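Local coordinates for protein beta-mannosidase (Trichoderma harzianum, PDB 4CVU) that probably hydrolyses beta-linked mannose from the non-reducing ends of oligosaccharides, as a fungal member of glycoside hydrolase family 2, at residues Y383-N388 with T758-E763; S616-T621 with L643-M648; Y656-K661 with S669-A674; L701-W706 with R735-V740. All coordinates share one frame; numbering follows the deposited sequence.

Contact 1: residues Y383-N388 with T758-E763; sequences YAKGAN and TSDLWE
Asp760 OD2 has two donors: the ammonium group of Lys385, in a salt bridge with NZ 2.7 Å from OD2, and a water that lies 2.9 Å from Asp760 OD2 and also donates to Tyr383 O. The lysine reaches the oxygen on its syn side, 24° out of the carboxylate plane, and its chain crosses the aspartate side chain at about a right angle. A bend at chi3 (-57°) turns the end of the chain toward the acid, bringing CE within 3.2 Å of Asp760 OD2. The other carboxylate oxygen, OD1, is bonded to His739 ND1, and Lys385 NZ also donates to Tyr737 O, so both buried groups have further partners; their pairing would be expected to keep each charged. Closer to the backbone, Tyr383 CB packs on Asp760 CB at 4.1 Å. A second water accepts from Tyr383 N and donates to Asp760 O, with Trp762 NE1 as a further donor in the plane of the indole ring. Ser759 OG accepts from Leu761 N (3.2 Å), an ST turn with Asp760 at its centre. Strand 380-389, flanked in parallel by strands 418-421 and 702-705 in the sheet of the catalytic barrel, is thereby tied to the end of strand 752-759 of the Ig-like domain, while Tyr690 and Arg691 of helix 664-692 pack against the Tyr383 side chain, and Arg691 against Asp760 as well.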
# COMPACT_ATOMS: atom_id res chain seq x y z
N TYR A 383 37.34 -12.24 22.51
CA TYR A 383 35.95 -12.72 22.47
C TYR A 383 35.24 -12.07 21.27
O TYR A 383 35.09 -10.85 21.25
CB TYR A 383 35.19 -12.36 23.76
CG TYR A 383 33.95 -13.23 23.90
CD1 TYR A 383 32.78 -12.90 23.25
CD2 TYR A 383 34.00 -14.41 24.61
CE1 TYR A 383 31.66 -13.72 23.32
CE2 TYR A 383 32.90 -15.24 24.69
CZ TYR A 383 31.73 -14.89 24.03
OH TYR A 383 30.61 -15.71 24.07
N ALA A 384 34.80 -12.87 20.30
CA ALA A 384 34.10 -12.31 19.13
C ALA A 384 32.66 -12.01 19.49
O ALA A 384 32.02 -12.78 20.21
CB ALA A 384 34.18 -13.27 17.96
N LYS A 385 32.16 -10.86 19.04
CA LYS A 385 30.83 -10.43 19.38
C LYS A 385 30.22 -9.90 18.09
O LYS A 385 30.84 -9.07 17.46
CB LYS A 385 30.90 -9.34 20.43
CG LYS A 385 31.49 -9.76 21.80
CD LYS A 385 31.49 -8.64 22.84
CE LYS A 385 32.26 -7.42 22.33
NZ LYS A 385 32.48 -6.35 23.34
N GLY A 386 29.08 -10.41 17.68
CA GLY A 386 28.39 -9.85 16.52
C GLY A 386 27.25 -10.72 16.06
O GLY A 386 26.46 -11.22 16.90
N ALA A 387 27.13 -10.85 14.72
CA ALA A 387 25.94 -11.48 14.07
C ALA A 387 26.24 -11.95 12.65
O ALA A 387 27.35 -11.75 12.15
CB ALA A 387 24.76 -10.52 14.07
N ASN A 388 25.24 -12.57 12.01
CA ASN A 388 25.35 -13.05 10.63
C ASN A 388 24.77 -12.02 9.65
O ASN A 388 23.64 -11.60 9.80
CB ASN A 388 24.63 -14.35 10.47
CG ASN A 388 25.35 -15.50 11.20
OD1 ASN A 388 26.06 -16.30 10.56
ND2 ASN A 388 25.19 -15.59 12.48
N THR A 758 31.10 -10.61 33.82
CA THR A 758 31.89 -11.13 32.71
C THR A 758 32.53 -9.99 31.95
O THR A 758 31.87 -8.99 31.71
CB THR A 758 31.00 -11.96 31.74
OG1 THR A 758 30.44 -13.09 32.43
CG2 THR A 758 31.82 -12.49 30.57
N SER A 759 33.80 -10.13 31.58
CA SER A 759 34.57 -9.04 30.95
C SER A 759 35.32 -9.56 29.74
O SER A 759 35.91 -10.62 29.82
CB SER A 759 35.58 -8.45 31.95
OG SER A 759 36.50 -7.60 31.31
N ASP A 760 35.32 -8.81 28.63
CA ASP A 760 36.11 -9.22 27.48
C ASP A 760 37.47 -8.50 27.33
O ASP A 760 38.17 -8.65 26.31
CB ASP A 760 35.30 -9.11 26.19
CG ASP A 760 35.07 -7.69 25.74
OD1 ASP A 760 35.49 -6.71 26.44
OD2 ASP A 760 34.45 -7.55 24.66
N LEU A 761 37.81 -7.71 28.34
CA LEU A 761 39.05 -6.94 28.32
C LEU A 761 40.25 -7.88 28.46
O LEU A 761 40.11 -9.00 28.96
CB LEU A 761 39.05 -5.90 29.43
CG LEU A 761 37.93 -4.86 29.36
CD1 LEU A 761 37.87 -4.08 30.68
CD2 LEU A 761 38.09 -3.91 28.18
N TRP A 762 41.41 -7.41 28.01
CA TRP A 762 42.63 -8.25 28.00
C TRP A 762 43.49 -8.08 29.26
O TRP A 762 44.65 -8.45 29.28
CB TRP A 762 43.47 -7.99 26.74
CG TRP A 762 42.74 -8.23 25.40
CD1 TRP A 762 41.48 -8.76 25.22
CD2 TRP A 762 43.26 -7.98 24.10
NE1 TRP A 762 41.20 -8.83 23.90
CE2 TRP A 762 42.26 -8.34 23.18
CE3 TRP A 762 44.46 -7.45 23.61
CZ2 TRP A 762 42.42 -8.19 21.79
CZ3 TRP A 762 44.63 -7.31 22.24
CH2 TRP A 762 43.61 -7.68 21.35
N GLU A 763 42.90 -7.52 30.30
CA GLU A 763 43.55 -7.37 31.61
C GLU A 763 42.47 -7.47 32.70
O GLU A 763 41.30 -7.16 32.43
CB GLU A 763 44.26 -6.03 31.71
CG GLU A 763 43.31 -4.84 31.70
CD GLU A 763 44.00 -3.51 31.50
OE1 GLU A 763 45.03 -3.45 30.76
OE2 GLU A 763 43.51 -2.51 32.06
O HOH W 1 38.17 -9.77 23.91
O HOH W 2 36.08 -8.72 22.56

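Contact 2: residues S616-T621 with L643-M648; sequences SFNSTT and LGQVEM. With NAG (2-acetamido-2-deoxy-beta-D-glucopyranose), chain B; NAG (2-acetamido-2-deoxy-beta-D-glucopyranose), chain C.
A type I beta turn from Ser616 to Ser619 sets Phe617 and Asn618 against helix 638-655, where the CA atoms of Asn618 and Gln645 come within 7.3 Å. The N-glycosylation sequon Asn618-Ser619-Thr620 begins in the turn and runs into helix 620-625, with Ser619 as its N-cap, OG bonded to Val622 N. Asn618 ND2 is covalently joined to C1 of the first N-acetylglucosamine at 1.4 Å, which leaves OD1 to face the helix. There Gln645 NE2 donates to Asn618 OD1 over 3.2 Å, almost straight at the hydrogen (173°), with the acceptor in the plane of the glutamine amide but the donor tilted 33° from the asparagine carbonyl plane. A bend at chi2 (-60°) folds the glutamine chain back so that NE2 meets the asparagine oxygen, and its OE1 is bonded to Asn626 ND2. The Phe617 ring lies between sugar and helix: the acetamide methyl C8 of the first sugar sits over one face, offset to the rim and 3.3 Å from Phe617 CD1, while Met648 CB meets the ring edge 4.1 Å from Phe617 CZ. Gln645 O also lies at that edge, in the ring plane. With a serine here, in place of the phenylalanine, the acetamide methyl would probably lose the flat surface it rests on, and a gap would open beside Met648. Farther along the glycan, the second sugar is met by a valine methyl, Val646 CG2, 3.3 Å from its acetamide oxygen O7.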
# COMPACT_ATOMS: atom_id res chain seq x y z
N SER A 616 -2.71 -7.44 9.88
CA SER A 616 -3.11 -8.18 11.08
C SER A 616 -2.25 -9.38 11.20
O SER A 616 -1.69 -9.87 10.22
CB SER A 616 -4.61 -8.54 11.10
OG SER A 616 -4.89 -9.50 10.08
N PHE A 617 -2.09 -9.89 12.42
CA PHE A 617 -1.05 -10.87 12.70
C PHE A 617 -1.07 -11.99 11.66
O PHE A 617 -0.06 -12.41 11.17
CB PHE A 617 -1.20 -11.38 14.12
CG PHE A 617 -0.00 -12.13 14.66
CD1 PHE A 617 0.13 -13.48 14.46
CD2 PHE A 617 0.97 -11.48 15.41
CE1 PHE A 617 1.23 -14.22 15.00
CE2 PHE A 617 2.06 -12.18 15.94
CZ PHE A 617 2.21 -13.56 15.70
N ASN A 618 -2.27 -12.43 11.30
CA ASN A 618 -2.45 -13.65 10.51
C ASN A 618 -3.19 -13.35 9.21
O ASN A 618 -3.93 -14.19 8.72
CB ASN A 618 -3.28 -14.62 11.34
CG ASN A 618 -2.45 -15.61 12.14
OD1 ASN A 618 -1.29 -15.95 11.80
ND2 ASN A 618 -3.06 -16.09 13.18
N SER A 619 -3.06 -12.16 8.65
CA SER A 619 -3.65 -11.93 7.33
C SER A 619 -2.97 -12.87 6.34
O SER A 619 -1.88 -13.40 6.60
CB SER A 619 -3.47 -10.50 6.86
OG SER A 619 -2.08 -10.20 6.73
N THR A 620 -3.63 -13.11 5.21
CA THR A 620 -3.10 -14.04 4.24
C THR A 620 -1.77 -13.51 3.68
O THR A 620 -0.83 -14.27 3.52
CB THR A 620 -4.10 -14.30 3.12
OG1 THR A 620 -5.28 -14.88 3.67
CG2 THR A 620 -3.51 -15.28 2.08
N THR A 621 -1.68 -12.20 3.41
CA THR A 621 -0.43 -11.67 2.91
C THR A 621 0.73 -11.73 3.93
O THR A 621 1.85 -12.02 3.55
CB THR A 621 -0.59 -10.22 2.44
OG1 THR A 621 -1.52 -10.21 1.36
CG2 THR A 621 0.72 -9.70 1.98
N LEU A 643 3.26 -22.41 10.56
CA LEU A 643 4.02 -23.03 11.65
C LEU A 643 4.86 -21.94 12.33
O LEU A 643 5.06 -21.98 13.54
CB LEU A 643 4.92 -24.13 11.13
CG LEU A 643 4.16 -25.35 10.59
CD1 LEU A 643 5.04 -26.17 9.69
CD2 LEU A 643 3.64 -26.19 11.77
N GLY A 644 5.32 -20.97 11.55
CA GLY A 644 6.15 -19.91 12.12
C GLY A 644 5.31 -18.94 12.89
O GLY A 644 5.72 -18.49 13.99
N GLN A 645 4.20 -18.50 12.26
CA GLN A 645 3.16 -17.73 12.93
C GLN A 645 2.82 -18.30 14.32
O GLN A 645 2.68 -17.54 15.31
CB GLN A 645 1.89 -17.67 12.09
CG GLN A 645 2.07 -16.99 10.75
CD GLN A 645 2.53 -15.57 10.89
OE1 GLN A 645 3.70 -15.25 10.67
NE2 GLN A 645 1.63 -14.72 11.30
N VAL A 646 2.68 -19.61 14.40
CA VAL A 646 2.36 -20.29 15.65
C VAL A 646 3.50 -20.21 16.66
O VAL A 646 3.25 -20.01 17.84
CB VAL A 646 1.92 -21.75 15.39
CG1 VAL A 646 1.85 -22.57 16.69
CG2 VAL A 646 0.57 -21.75 14.70
N GLU A 647 4.73 -20.39 16.21
CA GLU A 647 5.88 -20.27 17.13
C GLU A 647 5.90 -18.91 17.81
O GLU A 647 6.05 -18.78 19.02
CB GLU A 647 7.20 -20.53 16.41
CG GLU A 647 7.47 -22.02 16.10
CD GLU A 647 8.67 -22.22 15.17
OE1 GLU A 647 9.33 -21.23 14.78
OE2 GLU A 647 8.99 -23.39 14.85
N MET A 648 5.69 -17.83 17.04
CA MET A 648 5.72 -16.55 17.66
C MET A 648 4.57 -16.38 18.63
O MET A 648 4.73 -15.78 19.71
CB MET A 648 5.69 -15.45 16.55
CG MET A 648 6.93 -15.42 15.71
SD MET A 648 6.81 -13.94 14.60
CE MET A 648 5.63 -14.70 13.55
C1 NAG B . -2.49 -17.11 14.01
C2 NAG B . -2.78 -17.04 15.50
C3 NAG B . -2.44 -18.35 16.23
C4 NAG B . -2.98 -19.60 15.52
C5 NAG B . -2.57 -19.50 14.08
C6 NAG B . -3.07 -20.68 13.25
C7 NAG B . -2.54 -14.84 16.53
C8 NAG B . -1.65 -13.86 17.25
N2 NAG B . -2.01 -15.99 16.14
O3 NAG B . -2.95 -18.30 17.54
O4 NAG B . -2.42 -20.78 16.04
O5 NAG B . -3.06 -18.30 13.50
O6 NAG B . -4.48 -20.76 13.31
O7 NAG B . -3.73 -14.55 16.35
C1 NAG C . -3.15 -21.38 17.11
C2 NAG C . -2.79 -22.86 17.13
C3 NAG C . -3.38 -23.58 18.32
C4 NAG C . -3.03 -22.84 19.59
C5 NAG C . -3.47 -21.40 19.47
C6 NAG C . -3.06 -20.61 20.72
C7 NAG C . -2.50 -24.19 15.09
C8 NAG C . -3.17 -24.71 13.85
N2 NAG C . -3.27 -23.47 15.91
O3 NAG C . -2.80 -24.85 18.37
O4 NAG C . -3.67 -23.46 20.69
O5 NAG C . -2.85 -20.78 18.35
O6 NAG C . -3.31 -19.25 20.47
O7 NAG C . -1.32 -24.45 15.29

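Contact 3: residues Y656-K661 with S669-A674; sequences YPTPDK and SSWCHA. With CD (cadmium ion), chain Q; NAG (2-acetamido-2-deoxy-beta-D-glucopyranose), chain H.
Pro659 and an N-acetylglucosamine lie on opposite faces of the Trp671 indole. From one side the proline brings CD over the five-membered ring, 3.7 Å from its centroid and only 14° off the normal, a CH-pi contact; on the other, C6 of the sugar stands 3.4 Å above the ring plane, displaced toward the rim. The proline ring crosses the indole obliquely, and its CG lies 3.8 Å from Ser670 CB on the helix. The proline and the tryptophan also share a hydrogen bond, Trp671 NE1 to Pro659 O at 3.0 Å, bent to 140° at the hydrogen, since Pro659 O lies off the plane of the indole; the donor in turn stands above the carbonyl plane. Thr658 CB adds a looser contact, 4.0 Å from Trp671 CZ2. A leucine in place of Trp671 would probably leave Pro659 O without this donor and strip both the proline and the sugar of the flat surface between them. Lys661 kinks at chi2 (-77°) and lays CE 3.5 Å from Ser670 OG, while its NZ reaches on to Asp938 O and Thr941 O near the C-terminus. Asp660 turns from the helix instead: OD1 and OD2 chelate a cadmium ion, each at 2.6 Å, and OD1 also accepts from the sugar's N2. The whole is a helix-loop-helix connection, in which the link between helices 638-655 and 664-692 packs on the early turns of the second helix at a glycosylated surface, with tryptophan as the platform for the glycan.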
# COMPACT_ATOMS: atom_id res chain seq x y z
N TYR A 656 4.66 -13.26 27.84
CA TYR A 656 4.40 -11.81 27.78
C TYR A 656 2.93 -11.43 27.74
O TYR A 656 2.10 -12.18 27.26
CB TYR A 656 5.12 -11.21 26.58
CG TYR A 656 6.60 -11.35 26.71
CD1 TYR A 656 7.34 -10.39 27.37
CD2 TYR A 656 7.25 -12.49 26.27
CE1 TYR A 656 8.72 -10.53 27.56
CE2 TYR A 656 8.61 -12.67 26.44
CZ TYR A 656 9.34 -11.69 27.10
OH TYR A 656 10.68 -11.91 27.25
N PRO A 657 2.59 -10.22 28.21
CA PRO A 657 1.17 -9.91 28.17
C PRO A 657 0.69 -10.04 26.73
O PRO A 657 1.45 -9.77 25.83
CB PRO A 657 1.11 -8.47 28.69
CG PRO A 657 2.39 -8.28 29.45
CD PRO A 657 3.39 -9.10 28.72
N THR A 658 -0.56 -10.47 26.54
CA THR A 658 -1.12 -10.75 25.22
C THR A 658 -2.03 -9.61 24.82
O THR A 658 -3.11 -9.47 25.40
CB THR A 658 -1.97 -12.03 25.23
OG1 THR A 658 -2.91 -11.90 26.28
CG2 THR A 658 -1.09 -13.27 25.48
N PRO A 659 -1.62 -8.80 23.85
CA PRO A 659 -2.46 -7.62 23.63
C PRO A 659 -3.90 -7.94 23.23
O PRO A 659 -4.17 -8.99 22.65
CB PRO A 659 -1.74 -6.88 22.51
CG PRO A 659 -0.34 -7.32 22.62
CD PRO A 659 -0.37 -8.75 23.09
N ASP A 660 -4.81 -7.02 23.52
CA ASP A 660 -6.20 -7.11 23.09
C ASP A 660 -6.74 -5.71 22.81
O ASP A 660 -7.69 -5.27 23.44
CB ASP A 660 -7.01 -7.79 24.20
CG ASP A 660 -8.39 -8.21 23.74
OD1 ASP A 660 -8.54 -8.74 22.64
OD2 ASP A 660 -9.32 -8.03 24.53
N LYS A 661 -6.10 -5.01 21.90
CA LYS A 661 -6.39 -3.61 21.61
C LYS A 661 -7.60 -3.47 20.72
O LYS A 661 -7.75 -4.20 19.75
CB LYS A 661 -5.23 -2.95 20.88
CG LYS A 661 -3.89 -3.02 21.58
CD LYS A 661 -3.90 -2.02 22.69
CE LYS A 661 -2.58 -1.94 23.39
NZ LYS A 661 -2.79 -0.90 24.42
N SER A 669 0.12 -3.72 15.72
CA SER A 669 1.36 -3.14 16.14
C SER A 669 1.88 -3.70 17.47
O SER A 669 3.09 -3.88 17.66
CB SER A 669 1.23 -1.69 16.39
OG SER A 669 2.52 -1.22 16.66
N SER A 670 0.96 -3.86 18.41
CA SER A 670 1.29 -4.30 19.77
C SER A 670 1.66 -5.76 19.82
O SER A 670 2.53 -6.15 20.63
CB SER A 670 0.11 -4.10 20.71
OG SER A 670 0.10 -2.84 21.29
N TRP A 671 0.98 -6.59 19.04
CA TRP A 671 1.39 -8.01 18.90
C TRP A 671 2.78 -8.08 18.24
O TRP A 671 3.59 -8.88 18.61
CB TRP A 671 0.33 -8.86 18.12
CG TRP A 671 -0.67 -9.47 19.00
CD1 TRP A 671 -1.85 -8.93 19.46
CD2 TRP A 671 -0.56 -10.75 19.63
NE1 TRP A 671 -2.46 -9.81 20.30
CE2 TRP A 671 -1.68 -10.92 20.45
CE3 TRP A 671 0.41 -11.75 19.60
CZ2 TRP A 671 -1.89 -12.07 21.21
CZ3 TRP A 671 0.22 -12.90 20.35
CH2 TRP A 671 -0.93 -13.05 21.13
N CYS A 672 3.04 -7.28 17.22
CA CYS A 672 4.38 -7.28 16.64
C CYS A 672 5.51 -7.01 17.67
O CYS A 672 6.58 -7.58 17.58
CB CYS A 672 4.48 -6.27 15.47
SG CYS A 672 3.58 -6.82 14.00
N HIS A 673 5.25 -6.11 18.62
CA HIS A 673 6.23 -5.67 19.61
C HIS A 673 6.45 -6.75 20.67
O HIS A 673 7.58 -6.99 21.07
CB HIS A 673 5.74 -4.38 20.23
CG HIS A 673 6.67 -3.79 21.23
ND1 HIS A 673 7.94 -3.40 20.91
CD2 HIS A 673 6.51 -3.49 22.53
CE1 HIS A 673 8.54 -2.91 21.98
NE2 HIS A 673 7.68 -2.94 22.97
N ALA A 674 5.39 -7.44 21.08
CA ALA A 674 5.56 -8.58 22.04
C ALA A 674 6.45 -9.70 21.52
O ALA A 674 7.21 -10.31 22.31
CB ALA A 674 4.21 -9.13 22.49
CD CD Q . -11.02 -9.25 23.06
C1 NAG H . -6.05 -8.71 18.97
C2 NAG H . -7.56 -9.05 19.01
C3 NAG H . -7.86 -10.42 19.60
C4 NAG H . -6.99 -11.46 18.93
C5 NAG H . -5.52 -11.06 19.08
C6 NAG H . -4.58 -12.07 18.40
C7 NAG H . -9.24 -7.31 19.15
C8 NAG H . -10.04 -6.35 20.00
N2 NAG H . -8.33 -8.08 19.74
O3 NAG H . -9.22 -10.72 19.35
O4 NAG H . -7.20 -12.71 19.54
O5 NAG H . -5.31 -9.80 18.49
O6 NAG H . -4.89 -12.21 17.03
O7 NAG H . -9.45 -7.38 17.95

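Contact 4: residues L701-W706 with R735-V740; sequences LGSLYW and RTYEHV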
# COMPACT_ATOMS: atom_id res chain seq x y z
N LEU A 701 34.65 -18.49 23.21
CA LEU A 701 35.20 -17.22 22.73
C LEU A 701 34.45 -16.54 21.58
O LEU A 701 35.09 -15.81 20.79
CB LEU A 701 36.67 -17.37 22.35
CG LEU A 701 37.67 -17.63 23.48
CD1 LEU A 701 39.08 -17.72 22.85
CD2 LEU A 701 37.69 -16.56 24.51
N GLY A 702 33.13 -16.71 21.49
CA GLY A 702 32.38 -16.02 20.45
C GLY A 702 30.89 -16.14 20.48
O GLY A 702 30.35 -17.18 20.87
N SER A 703 30.22 -15.04 20.07
CA SER A 703 28.79 -14.99 19.93
C SER A 703 28.45 -14.25 18.66
O SER A 703 28.69 -13.02 18.60
CB SER A 703 28.19 -14.22 21.08
OG SER A 703 26.79 -14.06 20.93
N LEU A 704 27.89 -14.97 17.69
CA LEU A 704 27.34 -14.34 16.46
C LEU A 704 25.89 -14.74 16.31
O LEU A 704 25.57 -15.83 15.83
CB LEU A 704 28.13 -14.76 15.21
CG LEU A 704 29.65 -14.60 15.24
CD1 LEU A 704 30.31 -15.16 13.99
CD2 LEU A 704 30.08 -13.17 15.45
N TYR A 705 24.99 -13.87 16.72
CA TYR A 705 23.58 -14.23 16.64
C TYR A 705 23.05 -14.30 15.19
O TYR A 705 23.58 -13.66 14.25
CB TYR A 705 22.73 -13.34 17.55
CG TYR A 705 22.51 -11.86 17.14
CD1 TYR A 705 21.67 -11.53 16.09
CD2 TYR A 705 23.11 -10.82 17.86
CE1 TYR A 705 21.44 -10.18 15.77
CE2 TYR A 705 22.88 -9.49 17.54
CZ TYR A 705 22.05 -9.18 16.49
OH TYR A 705 21.80 -7.85 16.16
N TRP A 706 22.02 -15.12 15.03
CA TRP A 706 21.30 -15.24 13.75
C TRP A 706 20.03 -14.40 13.87
O TRP A 706 19.16 -14.74 14.67
CB TRP A 706 20.97 -16.73 13.43
CG TRP A 706 20.42 -16.76 12.06
CD1 TRP A 706 19.14 -16.56 11.71
CD2 TRP A 706 21.17 -16.80 10.83
NE1 TRP A 706 19.01 -16.51 10.36
CE2 TRP A 706 20.25 -16.67 9.79
CE3 TRP A 706 22.51 -16.99 10.53
CZ2 TRP A 706 20.61 -16.70 8.48
CZ3 TRP A 706 22.90 -17.01 9.21
CH2 TRP A 706 21.95 -16.86 8.19
N ARG A 735 23.70 -3.93 25.02
CA ARG A 735 24.03 -3.92 26.44
C ARG A 735 24.72 -5.20 26.77
O ARG A 735 25.69 -5.20 27.56
CB ARG A 735 22.79 -3.78 27.33
CG ARG A 735 22.19 -2.38 27.41
CD ARG A 735 21.22 -2.29 28.60
NE ARG A 735 20.03 -3.12 28.43
CZ ARG A 735 18.91 -2.72 27.82
NH1 ARG A 735 18.79 -1.48 27.33
NH2 ARG A 735 17.89 -3.57 27.70
N THR A 736 24.24 -6.28 26.18
CA THR A 736 24.77 -7.59 26.52
C THR A 736 26.13 -7.86 25.82
O THR A 736 26.80 -8.81 26.18
CB THR A 736 23.75 -8.72 26.22
OG1 THR A 736 22.44 -8.28 26.53
CG2 THR A 736 24.05 -9.98 27.03
N TYR A 737 26.49 -7.05 24.83
CA TYR A 737 27.81 -7.09 24.20
C TYR A 737 28.78 -6.01 24.77
O TYR A 737 29.85 -5.75 24.22
CB TYR A 737 27.68 -6.97 22.67
CG TYR A 737 27.27 -8.24 21.90
CD1 TYR A 737 27.44 -9.51 22.43
CD2 TYR A 737 26.80 -8.16 20.61
CE1 TYR A 737 27.12 -10.66 21.70
CE2 TYR A 737 26.48 -9.30 19.87
CZ TYR A 737 26.63 -10.56 20.44
OH TYR A 737 26.30 -11.70 19.73
N GLU A 738 28.39 -5.35 25.85
CA GLU A 738 29.29 -4.38 26.47
C GLU A 738 30.53 -5.11 27.04
O GLU A 738 30.50 -6.31 27.32
CB GLU A 738 28.57 -3.59 27.57
CG GLU A 738 27.62 -2.52 27.04
CD GLU A 738 27.20 -1.54 28.11
OE1 GLU A 738 28.09 -0.91 28.67
OE2 GLU A 738 26.02 -1.41 28.41
N HIS A 739 31.63 -4.36 27.17
CA HIS A 739 32.91 -4.95 27.62
C HIS A 739 32.81 -5.66 28.95
O HIS A 739 33.32 -6.74 29.09
CB HIS A 739 34.01 -3.89 27.65
CG HIS A 739 34.37 -3.35 26.31
ND1 HIS A 739 34.97 -4.11 25.33
CD2 HIS A 739 34.19 -2.12 25.77
CE1 HIS A 739 35.15 -3.37 24.25
NE2 HIS A 739 34.69 -2.16 24.49
N VAL A 740 32.11 -5.06 29.91
CA VAL A 740 31.94 -5.60 31.26
C VAL A 740 30.43 -5.58 31.59
O VAL A 740 29.81 -4.53 31.57
CB VAL A 740 32.72 -4.74 32.29
CG1 VAL A 740 32.75 -5.40 33.65
CG2 VAL A 740 34.15 -4.50 31.81
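Ser703 and Tyr705, on the strand that closes the catalytic barrel next to strand 380-389, face Tyr737, the first residue beyond helix 729-736. The shortest link is a hydrogen bond in which Ser703 OG donates to Tyr737 OH at 2.7 Å. The serine oxygen lies at the edge of the tyrosine ring, in its plane, with CE1 of Tyr737 also near, 3.5 Å from Ser703 OG. This approach follows from a serine rotamer that holds OG opposite the backbone nitrogen (chi1 176°). As the phenol oxygen also bonds to Gly386 O on the adjacent strand, Tyr737 OH accepts from one strand of the barrel and donates to its neighbour. Parallel pairing of these strands is the closing seam of the (beta/alpha)8 barrel characteristic of family 2 glycosidases, and backbone hydrogen bonds from Ser703 to Ala384 and Gly386 form part of it. Two residues further along the strand, Tyr705 meets the same tyrosine with its ring edge: CD2 lies 3.8 Å from Tyr737 OH and 4.2 Å from Tyr737 CE2, the two side chains running at a slant to each other. The Tyr705 hydroxyl bonds to Gln414 NE2. On the helix side the chain turns through Tyr737, Glu738 N donating to Arg735 O, and Ile687 of helix 664-692 packs against both Ser703 and Tyr737.

Contacts 1 and 4 are buried and adjoin, their centres 6 Å apart, on the neighbouring barrel strands 380-389 and 702-705. Contact 1 relies on charge and ordered water, contact 4 on hydroxyls and ring edges. Contacts 2 and 3 lie farther out, with centres 28 to 35 Å from those of the barrel pair, where a turn and a loop pack on the successive helices 638-655 and 664-692. Each presents an aromatic face to an attached glycan, and they meet where Phe617 CD2 packs on Trp671 CB at 3.8 Å. Contact 2 is mostly buried beneath its sugars, whereas contact 3 is partly open and includes the cadmium ion.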